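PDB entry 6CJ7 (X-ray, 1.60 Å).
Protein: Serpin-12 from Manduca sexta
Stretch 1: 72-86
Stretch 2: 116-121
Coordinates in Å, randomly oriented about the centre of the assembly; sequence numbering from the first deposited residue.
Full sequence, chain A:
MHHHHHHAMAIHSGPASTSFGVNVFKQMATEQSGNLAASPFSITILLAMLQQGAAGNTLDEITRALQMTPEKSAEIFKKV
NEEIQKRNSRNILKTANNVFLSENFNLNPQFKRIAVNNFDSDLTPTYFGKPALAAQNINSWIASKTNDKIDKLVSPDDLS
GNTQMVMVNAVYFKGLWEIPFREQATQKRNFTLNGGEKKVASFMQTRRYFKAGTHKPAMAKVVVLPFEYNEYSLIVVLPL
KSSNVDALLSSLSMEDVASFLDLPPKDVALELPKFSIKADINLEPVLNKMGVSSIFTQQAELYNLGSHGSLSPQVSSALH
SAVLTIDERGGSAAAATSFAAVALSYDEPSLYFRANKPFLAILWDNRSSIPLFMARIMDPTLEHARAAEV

Stretch 1, residues 72-86: KSAEIFKKVNEEIQK
Stretch 2, residues 116-121: VNNFDS

This is a small, tightly packed contact in which the end of one helical segment and the turn after it lie against one side of a longer helix, joined by a direct hydrogen bond from Asn81 to a backbone carbonyl, a bridging water and an aromatic side chain. Residues 72-85 are helical, with phi/psi near -65/-40 and i to i+4 bonds such as Phe77 N to Ser73 O (3.0 Å) and Asn81 N to Phe77 O (2.9 Å). In the second stretch Val116 and Asn117 are helical; the chain then opens to -122/-34 at Asn118 and -111/8 at Phe119, and turns left-handed at Asp120 (48/46), a conformation that aspartate tolerates fairly well.

The backbones come closest at Lys78 and Asn118, whose CA atoms are 4.1 Å apart; CA of Asn81 is 6.8 Å from CA of Asp120. Such proximity brings Asn118 O within 3.2 Å of Lys78 CA, in a CA-H...O contact with an angle of 130° at the hydrogen. Lys78 N is also 3.2 Å from Asn118 O, but the angle is poor, and its hydrogen is already given to Ala74 O (3.0 Å).

The carbonyl finds its proper donor in Asn81, whose CB points toward the turn. With chi1 m (-81°) and chi2 -44°, Asn81 ND2 donates to Asn118 O at 3.2 Å and 159°. Asparagine suits this place because its amide also offers an acceptor: Asn81 OD1 receives a hydrogen bond from a water at 2.8 Å, and the same water donates to Asp120 OD2 at 3.0 Å. Asp120, chi1 t, points its CB toward the helix, 3.7 Å from Asn81 CG.

Asn118, chi1 m, loses more surface to the contact than any other residue here. Its side-chain end approaches the helix near Ala74 O, although its amide is probably turned over in the model.

Phe119 starts its CA-to-CB bond away from the helix, yet chi1 m (-71°) and chi2 97° bring the ring back. Phe119 CZ lies 3.7 Å from Ala74 CA, and Phe119 CE2 lies 3.9 Å from Phe77 CB; the small side chain of Ala74 leaves its backbone accessible to the ring. Phe77, also m, is buried beside it.

Lys78 runs its extended stem past the last part of the second helix, CG 3.7 Å from Asn117 O, while NZ forms a salt bridge with Glu82 OE2 at 2.8 Å. The charge is thus paired within the helix, and the methylenes pass close to that carbonyl.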

ATOM      1  N   LYS A  72       2.207  -3.436 -21.167  1.00 29.15           N
ATOM      2  CA  LYS A  72       1.062  -3.902 -20.393  1.00 27.49           C
ATOM      3  C   LYS A  72       0.949  -3.149 -19.074  1.00 25.15           C
ATOM      4  O   LYS A  72      -0.146  -2.711 -18.698  1.00 26.14           O
ATOM      5  CB  LYS A  72       1.155  -5.408 -20.151  1.00 34.93           C
ATOM      6  CG  LYS A  72      -0.153  -6.003 -19.626  1.00 40.18           C
ATOM      7  CD  LYS A  72       0.056  -7.334 -18.918  1.00 49.75           C
ATOM      8  CE  LYS A  72      -1.279  -8.012 -18.617  1.00 61.12           C
ATOM      9  NZ  LYS A  72      -1.118  -9.314 -17.905  1.00 64.76           N
ATOM     10  N   SER A  73       2.067  -2.978 -18.356  1.00 23.97           N
ATOM     11  CA  SER A  73       1.991  -2.292 -17.068  1.00 20.59           C
ATOM     12  C   SER A  73       1.556  -0.840 -17.255  1.00 25.48           C
ATOM     13  O   SER A  73       0.774  -0.313 -16.458  1.00 22.30           O
ATOM     14  CB  SER A  73       3.323  -2.378 -16.307  1.00 25.55           C
ATOM     15  OG  SER A  73       4.354  -1.614 -16.884  1.00 30.73           O
ATOM     16  N   ALA A  74       1.981  -0.200 -18.352  1.00 24.53           N
ATOM     17  CA  ALA A  74       1.589   1.185 -18.603  1.00 26.46           C
ATOM     18  C   ALA A  74       0.094   1.287 -18.870  1.00 22.84           C
ATOM     19  O   ALA A  74      -0.570   2.213 -18.388  1.00 25.20           O
ATOM     20  CB  ALA A  74       2.393   1.747 -19.783  1.00 26.19           C
ATOM     21  N   GLU A  75      -0.450   0.343 -19.640  1.00 23.36           N
ATOM     22  CA  GLU A  75      -1.876   0.360 -19.946  1.00 25.24           C
ATOM     23  C   GLU A  75      -2.703   0.067 -18.705  1.00 26.09           C
ATOM     24  O   GLU A  75      -3.745   0.699 -18.483  1.00 28.70           O
ATOM     25  CB  GLU A  75      -2.196  -0.651 -21.040  1.00 32.28           C
ATOM     26  CG  GLU A  75      -1.864  -0.157 -22.431  1.00 58.75           C
ATOM     27  CD  GLU A  75      -2.385   1.251 -22.690  1.00 73.86           C
ATOM     28  OE1 GLU A  75      -3.610   1.472 -22.583  1.00 75.58           O
ATOM     29  OE2 GLU A  75      -1.571   2.142 -22.994  1.00 78.06           O
ATOM     30  N   ILE A  76      -2.267  -0.907 -17.905  1.00 22.59           N
ATOM     31  CA  ILE A  76      -3.027  -1.286 -16.719  1.00 24.91           C
ATOM     32  C   ILE A  76      -3.078  -0.131 -15.735  1.00 26.55           C
ATOM     33  O   ILE A  76      -4.148   0.235 -15.235  1.00 23.94           O
ATOM     34  CB  ILE A  76      -2.434  -2.553 -16.080  1.00 26.93           C
ATOM     35  CG1 ILE A  76      -2.866  -3.786 -16.878  1.00 31.75           C
ATOM     36  CG2 ILE A  76      -2.850  -2.677 -14.606  1.00 27.01           C
ATOM     37  CD1 ILE A  76      -1.990  -4.993 -16.652  1.00 37.55           C
ATOM     38  N   PHE A  77      -1.928   0.483 -15.450  1.00 22.46           N
ATOM     39  CA  PHE A  77      -1.955   1.503 -14.415  1.00 22.02           C
ATOM     40  C   PHE A  77      -2.535   2.818 -14.903  1.00 23.03           C
ATOM     41  O   PHE A  77      -3.085   3.567 -14.086  1.00 23.61           O
ATOM     42  CB  PHE A  77      -0.564   1.662 -13.800  1.00 22.93           C
ATOM     43  CG  PHE A  77      -0.200   0.500 -12.934  1.00 26.19           C
ATOM     44  CD1 PHE A  77      -0.864   0.288 -11.735  1.00 31.71           C
ATOM     45  CD2 PHE A  77       0.723  -0.437 -13.353  1.00 29.23           C
ATOM     46  CE1 PHE A  77      -0.564  -0.800 -10.942  1.00 38.44           C
ATOM     47  CE2 PHE A  77       1.016  -1.533 -12.567  1.00 27.57           C
ATOM     48  CZ  PHE A  77       0.377  -1.712 -11.363  1.00 32.95           C
ATOM     49  N   LYS A  78      -2.511   3.090 -16.213  1.00 21.87           N
ATOM     50  CA  LYS A  78      -3.259   4.244 -16.689  1.00 24.27           C
ATOM     51  C   LYS A  78      -4.733   4.094 -16.344  1.00 25.63           C
ATOM     52  O   LYS A  78      -5.366   5.042 -15.862  1.00 22.78           O
ATOM     53  CB  LYS A  78      -3.069   4.441 -18.198  1.00 25.80           C
ATOM     54  CG  LYS A  78      -3.795   5.675 -18.743  1.00 25.43           C
ATOM     55  CD  LYS A  78      -3.451   5.910 -20.213  1.00 33.04           C
ATOM     56  CE  LYS A  78      -4.264   7.049 -20.786  1.00 44.32           C
ATOM     57  NZ  LYS A  78      -5.528   6.546 -21.401  1.00 50.68           N
ATOM     58  N   LYS A  79      -5.284   2.891 -16.535  1.00 23.63           N
ATOM     59  CA  LYS A  79      -6.709   2.703 -16.275  1.00 25.44           C
ATOM     60  C   LYS A  79      -7.001   2.699 -14.782  1.00 24.35           C
ATOM     61  O   LYS A  79      -8.016   3.253 -14.350  1.00 24.63           O
ATOM     62  CB  LYS A  79      -7.213   1.416 -16.913  1.00 25.73           C
ATOM     63  CG  LYS A  79      -8.727   1.402 -17.013  1.00 37.94           C
ATOM     64  CD  LYS A  79      -9.280   0.091 -17.527  1.00 48.50           C
ATOM     65  CE  LYS A  79     -10.782   0.080 -17.344  1.00 55.81           C
ATOM     66  NZ  LYS A  79     -11.111   0.466 -15.939  1.00 54.38           N
ATOM     67  N   VAL A  80      -6.127   2.080 -13.973  1.00 21.24           N
ATOM     68  CA  VAL A  80      -6.338   2.100 -12.524  1.00 20.51           C
ATOM     69  C   VAL A  80      -6.370   3.533 -12.020  1.00 20.61           C
ATOM     70  O   VAL A  80      -7.230   3.916 -11.205  1.00 20.62           O
ATOM     71  CB  VAL A  80      -5.244   1.277 -11.816  1.00 23.10           C
ATOM     72  CG1 VAL A  80      -5.318   1.490 -10.292  1.00 22.76           C
ATOM     73  CG2 VAL A  80      -5.374  -0.195 -12.179  1.00 22.07           C
ATOM     74  N   ASN A  81      -5.440   4.351 -12.502  1.00 20.65           N
ATOM     75  CA  ASN A  81      -5.409   5.744 -12.086  1.00 21.84           C
ATOM     76  C   ASN A  81      -6.619   6.512 -12.608  1.00 22.64           C
ATOM     77  O   ASN A  81      -7.153   7.372 -11.905  1.00 24.10           O
ATOM     78  CB  ASN A  81      -4.104   6.385 -12.539  1.00 23.14           C
ATOM     79  CG  ASN A  81      -2.960   6.062 -11.597  1.00 20.92           C
ATOM     80  OD1 ASN A  81      -3.126   6.128 -10.378  1.00 23.19           O
ATOM     81  ND2 ASN A  81      -1.797   5.699 -12.149  1.00 21.70           N
ATOM     82  N   GLU A  82      -7.061   6.220 -13.835  1.00 22.02           N
ATOM     83  CA  GLU A  82      -8.271   6.848 -14.353  1.00 23.31           C
ATOM     84  C   GLU A  82      -9.479   6.520 -13.490  1.00 26.12           C
ATOM     85  O   GLU A  82     -10.313   7.396 -13.219  1.00 27.34           O
ATOM     86  CB  GLU A  82      -8.513   6.407 -15.793  1.00 25.88           C
ATOM     87  CG  GLU A  82      -7.716   7.209 -16.802  1.00 33.80           C
ATOM     88  CD  GLU A  82      -7.697   6.570 -18.178  1.00 40.56           C
ATOM     89  OE1 GLU A  82      -8.317   5.498 -18.350  1.00 38.32           O
ATOM     90  OE2 GLU A  82      -7.070   7.151 -19.091  1.00 38.83           O
ATOM     91  N   GLU A  83      -9.603   5.267 -13.055  1.00 23.74           N
ATOM     92  CA  GLU A  83     -10.762   4.925 -12.239  1.00 24.92           C
ATOM     93  C   GLU A  83     -10.708   5.615 -10.883  1.00 25.79           C
ATOM     94  O   GLU A  83     -11.759   5.990 -10.343  1.00 27.16           O
ATOM     95  CB  GLU A  83     -10.883   3.411 -12.049  1.00 30.45           C
ATOM     96  CG  GLU A  83     -11.235   2.616 -13.302  1.00 31.55           C
ATOM     97  CD  GLU A  83     -12.459   3.142 -14.051  1.00 33.77           C
ATOM     98  OE1 GLU A  83     -12.470   2.992 -15.288  1.00 39.97           O
ATOM     99  OE2 GLU A  83     -13.397   3.687 -13.442  1.00 34.12           O
ATOM    100  N   ILE A  84      -9.511   5.788 -10.320  1.00 22.39           N
ATOM    101  CA  ILE A  84      -9.389   6.539  -9.071  1.00 24.45           C
ATOM    102  C   ILE A  84      -9.806   7.993  -9.276  1.00 24.07           C
ATOM    103  O   ILE A  84     -10.602   8.545  -8.507  1.00 24.15           O
ATOM    104  CB  ILE A  84      -7.950   6.443  -8.531  1.00 24.11           C
ATOM    105  CG1 ILE A  84      -7.679   5.042  -7.993  1.00 23.21           C
ATOM    106  CG2 ILE A  84      -7.722   7.493  -7.470  1.00 26.49           C
ATOM    107  CD1 ILE A  84      -6.187   4.745  -7.796  1.00 22.57           C
ATOM    108  N   GLN A  85      -9.289   8.632 -10.327  1.00 26.01           N
ATOM    109  CA  GLN A  85      -9.531  10.058 -10.501  1.00 26.40           C
ATOM    110  C   GLN A  85     -10.957  10.362 -10.934  1.00 29.48           C
ATOM    111  O   GLN A  85     -11.384  11.515 -10.834  1.00 35.14           O
ATOM    112  CB  GLN A  85      -8.516  10.629 -11.488  1.00 29.79           C
ATOM    113  CG  GLN A  85      -7.126  10.627 -10.877  1.00 28.99           C
ATOM    114  CD  GLN A  85      -6.040  10.877 -11.884  1.00 40.58           C
ATOM    115  OE1 GLN A  85      -4.891  10.479 -11.684  1.00 40.87           O
ATOM    116  NE2 GLN A  85      -6.390  11.546 -12.976  1.00 48.04           N
ATOM    117  N   LYS A  86     -11.712   9.359 -11.389  1.00 27.14           N
ATOM    118  CA  LYS A  86     -13.116   9.600 -11.707  1.00 28.99           C
ATOM    119  C   LYS A  86     -13.968   9.772 -10.458  1.00 26.57           C
ATOM    120  O   LYS A  86     -15.098  10.259 -10.563  1.00 28.76           O
ATOM    121  CB  LYS A  86     -13.700   8.453 -12.530  1.00 34.00           C
ATOM    122  CG  LYS A  86     -13.351   8.468 -13.994  1.00 39.53           C
ATOM    123  CD  LYS A  86     -14.322   7.591 -14.764  1.00 44.80           C
ATOM    124  CE  LYS A  86     -13.647   6.347 -15.305  1.00 45.13           C
ATOM    125  NZ  LYS A  86     -14.652   5.320 -15.709  1.00 38.26           N
ATOM    126  N   VAL A 116       3.605  10.976 -16.268  1.00 25.16           N
ATOM    127  CA  VAL A 116       2.462  11.857 -16.041  1.00 28.10           C
ATOM    128  C   VAL A 116       1.188  11.253 -16.609  1.00 32.79           C
ATOM    129  O   VAL A 116       0.140  11.258 -15.953  1.00 33.84           O
ATOM    130  CB  VAL A 116       2.756  13.244 -16.642  1.00 29.40           C
ATOM    131  CG1 VAL A 116       1.518  14.144 -16.548  1.00 38.89           C
ATOM    132  CG2 VAL A 116       3.955  13.890 -15.956  1.00 34.71           C
ATOM    133  N   ASN A 117       1.257  10.696 -17.818  1.00 27.97           N
ATOM    134  CA  ASN A 117       0.048  10.265 -18.512  1.00 33.05           C
ATOM    135  C   ASN A 117      -0.461   8.895 -18.069  1.00 30.60           C
ATOM    136  O   ASN A 117      -1.645   8.602 -18.272  1.00 34.53           O
ATOM    137  CB  ASN A 117       0.288  10.245 -20.020  1.00 36.94           C
ATOM    138  CG  ASN A 117       0.571  11.627 -20.588  1.00 44.73           C
ATOM    139  OD1 ASN A 117       0.133  12.639 -20.038  1.00 49.37           O
ATOM    140  ND2 ASN A 117       1.300  11.674 -21.698  1.00 49.55           N
ATOM    141  N   ASN A 118       0.388   8.045 -17.485  1.00 28.99           N
ATOM    142  CA  ASN A 118      -0.006   6.678 -17.159  1.00 21.76           C
ATOM    143  C   ASN A 118       0.128   6.323 -15.692  1.00 22.92           C
ATOM    144  O   ASN A 118      -0.682   5.538 -15.196  1.00 26.03           O
ATOM    145  CB  ASN A 118       0.821   5.658 -17.971  1.00 23.16           C
ATOM    146  CG  ASN A 118       0.510   5.689 -19.443  1.00 25.53           C
ATOM    147  OD1 ASN A 118       0.039   4.687 -20.020  1.00 31.25           O
ATOM    148  ND2 ASN A 118       0.773   6.826 -20.078  1.00 31.19           N
ATOM    149  N   PHE A 119       1.127   6.863 -14.994  1.00 22.22           N
ATOM    150  CA  PHE A 119       1.467   6.405 -13.653  1.00 19.66           C
ATOM    151  C   PHE A 119       1.149   7.416 -12.552  1.00 23.82           C
ATOM    152  O   PHE A 119       1.500   7.171 -11.384  1.00 22.50           O
ATOM    153  CB  PHE A 119       2.944   5.999 -13.623  1.00 18.06           C
ATOM    154  CG  PHE A 119       3.220   4.728 -14.378  1.00 20.23           C
ATOM    155  CD1 PHE A 119       3.691   4.756 -15.686  1.00 21.74           C
ATOM    156  CD2 PHE A 119       2.948   3.500 -13.812  1.00 20.69           C
ATOM    157  CE1 PHE A 119       3.920   3.574 -16.387  1.00 23.63           C
ATOM    158  CE2 PHE A 119       3.179   2.328 -14.507  1.00 23.35           C
ATOM    159  CZ  PHE A 119       3.652   2.362 -15.804  1.00 24.28           C
ATOM    160  N   ASP A 120       0.463   8.517 -12.870  1.00 25.17           N
ATOM    161  CA  ASP A 120       0.175   9.567 -11.887  1.00 24.89           C
ATOM    162  C   ASP A 120       1.451   9.934 -11.123  1.00 24.33           C
ATOM    163  O   ASP A 120       1.490  10.026  -9.892  1.00 23.89           O
ATOM    164  CB  ASP A 120      -0.944   9.131 -10.943  1.00 26.95           C
ATOM    165  CG  ASP A 120      -1.339  10.216  -9.960  1.00 34.38           C
ATOM    166  OD1 ASP A 120      -1.320  11.409 -10.333  1.00 37.53           O
ATOM    167  OD2 ASP A 120      -1.637   9.867  -8.803  1.00 38.07           O
ATOM    168  N   SER A 121       2.523  10.107 -11.879  1.00 21.01           N
ATOM    169  CA  SER A 121       3.844  10.315 -11.300  1.00 22.32           C
ATOM    170  C   SER A 121       4.525  11.409 -12.112  1.00 22.21           C
ATOM    171  O   SER A 121       3.871  12.151 -12.855  1.00 27.04           O
ATOM    172  CB  SER A 121       4.621   8.992 -11.269  1.00 22.54           C
ATOM    173  OG  SER A 121       5.844   9.121 -10.549  1.00 21.96           O
TER
HETATM  174  O   HOH W   1      -1.480   6.961  -8.236  1.00 28.27           O